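Extracellular solute-binding protein, family 7 (PDB 4PET) probably serves as the periplasmic solute-binding component of a TRAP transporter, holding pyruvate together with a calcium ion. Local coordinates at residues His121-Tyr126 / Asn333-Gln338. Numbering follows the deposited sequence.
Sequences HAWFYY and NDYKHQ
Tyr-335 takes the CA of Trp-123 over one ring face and the edge of its indole beside it, and these two residues with Ala-122 form the tight part of the contact. CA of Trp-123 sits 4.1 Å from the centroid of the Tyr-335 ring and 25° off its normal, a CH-pi approach over the face. The pyrrole edge of Trp-123 reaches the same tyrosine at its root: CD1 of Trp-123 is 3.6 Å from CG of Tyr-335. Centroids of the indole five-membered ring and the Tyr-335 ring 5.3 Å apart, with planes at 61° and the Trp-123 edge toward the Tyr-335 face, make this an offset edge-to-face pair. With CG anti to the backbone N (chi1 -160°), Tyr-335 extends its ring across to helix 117-126, where its OH lies 3.4 Å from CB of Ala-122. In this DctP-family solute-binding protein, segments 207 residues apart thus join helix 117-126 to the long C-terminal helix 323-353 beside the second subunit, whose Ser-274 packs on Ala-122; the side chain of Trp-123 is about 12 Å from that of Tyr-96, which binds pyruvate. Both polar ends find partners elsewhere: NE1 of Trp-123 bonds OG of Ser-331, and OH of Tyr-335 bonds ND1 of His-278 of the second subunit. A leucine in place of Tyr-335 would probably leave that histidine without its hydroxyl partner and take the aromatic face from the Trp-123 CA and indole edge. Looser by contrast is the flank at partly exposed Tyr-126, whose CB comes no nearer than 5.0 Å to OH of Tyr-335 and whose side chain packs instead on Gln-275 of the second subunit.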
loop_
_atom_site.group_PDB
_atom_site.type_symbol
_atom_site.label_atom_id
_atom_site.label_comp_id
_atom_site.label_asym_id
_atom_site.label_seq_id
_atom_site.Cartn_x
_atom_site.Cartn_y
_atom_site.Cartn_z
ATOM N N HIS A 121 5.024 5.089 -1.850
ATOM C CA HIS A 121 4.564 5.546 -0.553
ATOM C C HIS A 121 5.718 5.652 0.461
ATOM O O HIS A 121 5.787 6.603 1.216
ATOM C CB HIS A 121 3.462 4.624 -0.049
ATOM C CG HIS A 121 2.197 4.745 -0.838
ATOM N ND1 HIS A 121 1.225 3.765 -0.852
ATOM C CD2 HIS A 121 1.737 5.745 -1.626
ATOM C CE1 HIS A 121 0.225 4.157 -1.620
ATOM N NE2 HIS A 121 0.512 5.355 -2.104
ATOM N N ALA A 122 6.628 4.687 0.435
ATOM C CA ALA A 122 7.831 4.735 1.232
ATOM C C ALA A 122 8.610 5.985 0.872
ATOM O O ALA A 122 9.136 6.708 1.755
ATOM C CB ALA A 122 8.678 3.499 0.969
ATOM N N TRP A 123 8.716 6.224 -0.422
ATOM C CA TRP A 123 9.477 7.364 -0.897
ATOM C C TRP A 123 8.859 8.667 -0.401
ATOM O O TRP A 123 9.594 9.514 0.128
ATOM C CB TRP A 123 9.587 7.386 -2.424
ATOM C CG TRP A 123 10.272 8.627 -2.930
ATOM C CD1 TRP A 123 11.596 8.902 -2.864
ATOM C CD2 TRP A 123 9.657 9.772 -3.567
ATOM N NE1 TRP A 123 11.855 10.150 -3.395
ATOM C CE2 TRP A 123 10.682 10.700 -3.838
ATOM C CE3 TRP A 123 8.352 10.096 -3.924
ATOM C CZ2 TRP A 123 10.442 11.921 -4.479
ATOM C CZ3 TRP A 123 8.105 11.323 -4.537
ATOM C CH2 TRP A 123 9.146 12.220 -4.814
ATOM N N PHE A 124 7.529 8.806 -0.523
ATOM C CA PHE A 124 6.810 10.016 -0.087
ATOM C C PHE A 124 6.953 10.301 1.398
ATOM O O PHE A 124 7.350 11.372 1.785
ATOM C CB PHE A 124 5.297 9.968 -0.374
ATOM C CG PHE A 124 4.912 10.525 -1.695
ATOM C CD1 PHE A 124 5.118 11.874 -1.994
ATOM C CD2 PHE A 124 4.353 9.696 -2.671
ATOM C CE1 PHE A 124 4.780 12.387 -3.245
ATOM C CE2 PHE A 124 3.990 10.211 -3.924
ATOM C CZ PHE A 124 4.201 11.550 -4.211
ATOM N N TYR A 125 6.597 9.322 2.215
ATOM C CA TYR A 125 6.482 9.500 3.634
ATOM C C TYR A 125 7.781 9.323 4.443
ATOM O O TYR A 125 7.885 9.817 5.558
ATOM C CB TYR A 125 5.386 8.540 4.107
ATOM C CG TYR A 125 4.011 8.989 3.672
ATOM C CD1 TYR A 125 3.530 10.241 4.057
ATOM C CD2 TYR A 125 3.188 8.186 2.884
ATOM C CE1 TYR A 125 2.268 10.682 3.679
ATOM C CE2 TYR A 125 1.896 8.636 2.488
ATOM C CZ TYR A 125 1.459 9.885 2.906
ATOM O OH TYR A 125 0.204 10.360 2.587
ATOM N N TYR A 126 8.769 8.640 3.876
ATOM C CA TYR A 126 9.993 8.340 4.580
ATOM C C TYR A 126 11.255 8.601 3.769
ATOM O O TYR A 126 12.332 8.630 4.322
ATOM C CB TYR A 126 9.980 6.871 5.086
ATOM C CG TYR A 126 8.926 6.659 6.136
ATOM C CD1 TYR A 126 9.174 6.983 7.469
ATOM C CD2 TYR A 126 7.653 6.221 5.790
ATOM C CE1 TYR A 126 8.201 6.827 8.441
ATOM C CE2 TYR A 126 6.672 6.053 6.762
ATOM C CZ TYR A 126 6.952 6.368 8.073
ATOM O OH TYR A 126 5.988 6.249 9.030
ATOM N N ASN A 333 15.686 8.342 -8.389
ATOM C CA ASN A 333 16.525 7.327 -8.997
ATOM C C ASN A 333 17.272 6.511 -7.908
ATOM O O ASN A 333 17.235 5.279 -7.896
ATOM C CB ASN A 333 17.481 7.988 -10.012
ATOM C CG ASN A 333 18.429 6.994 -10.660
ATOM O OD1 ASN A 333 19.649 7.037 -10.447
ATOM N ND2 ASN A 333 17.874 6.097 -11.465
ATOM N N ASP A 334 17.897 7.208 -6.969
ATOM C CA ASP A 334 18.600 6.540 -5.876
ATOM C C ASP A 334 17.616 5.780 -5.012
ATOM O O ASP A 334 17.907 4.672 -4.605
ATOM C CB ASP A 334 19.291 7.541 -4.968
ATOM C CG ASP A 334 20.420 8.258 -5.643
ATOM O OD1 ASP A 334 20.754 7.867 -6.790
ATOM O OD2 ASP A 334 20.946 9.209 -5.013
ATOM N N TYR A 335 16.469 6.388 -4.711
ATOM C CA TYR A 335 15.495 5.725 -3.862
ATOM C C TYR A 335 14.955 4.463 -4.554
ATOM O O TYR A 335 14.927 3.387 -3.952
ATOM C CB TYR A 335 14.374 6.648 -3.381
ATOM C CG TYR A 335 13.687 6.058 -2.139
ATOM C CD1 TYR A 335 14.189 6.314 -0.858
ATOM C CD2 TYR A 335 12.586 5.194 -2.257
ATOM C CE1 TYR A 335 13.602 5.755 0.271
ATOM C CE2 TYR A 335 11.994 4.636 -1.137
ATOM C CZ TYR A 335 12.504 4.914 0.124
ATOM O OH TYR A 335 11.921 4.342 1.234
ATOM N N LYS A 336 14.586 4.569 -5.823
ATOM C CA LYS A 336 14.152 3.388 -6.556
ATOM C C LYS A 336 15.211 2.288 -6.529
ATOM O O LYS A 336 14.886 1.137 -6.270
ATOM C CB LYS A 336 13.743 3.733 -7.982
ATOM C CG LYS A 336 13.279 2.493 -8.764
ATOM C CD LYS A 336 13.022 2.796 -10.211
ATOM C CE LYS A 336 14.283 3.266 -10.896
ATOM N NZ LYS A 336 14.436 2.646 -12.224
ATOM N N HIS A 337 16.482 2.631 -6.742
ATOM C CA HIS A 337 17.527 1.607 -6.725
ATOM C C HIS A 337 17.540 0.853 -5.378
ATOM O O HIS A 337 17.721 -0.384 -5.323
ATOM C CB HIS A 337 18.891 2.240 -7.033
ATOM C CG HIS A 337 20.053 1.308 -6.875
ATOM N ND1 HIS A 337 20.355 0.328 -7.801
ATOM C CD2 HIS A 337 20.986 1.201 -5.898
ATOM C CE1 HIS A 337 21.425 -0.339 -7.402
ATOM N NE2 HIS A 337 21.831 0.175 -6.254
ATOM N N GLN A 338 17.339 1.601 -4.296
ATOM C CA GLN A 338 17.438 1.050 -2.957
ATOM C C GLN A 338 16.246 0.184 -2.600
ATOM O O GLN A 338 16.411 -0.959 -2.153
ATOM C CB GLN A 338 17.556 2.167 -1.943
ATOM C CG GLN A 338 17.442 1.702 -0.512
ATOM C CD GLN A 338 17.781 2.804 0.452
ATOM O OE1 GLN A 338 16.907 3.357 1.134
ATOM N NE2 GLN A 338 19.051 3.148 0.501
#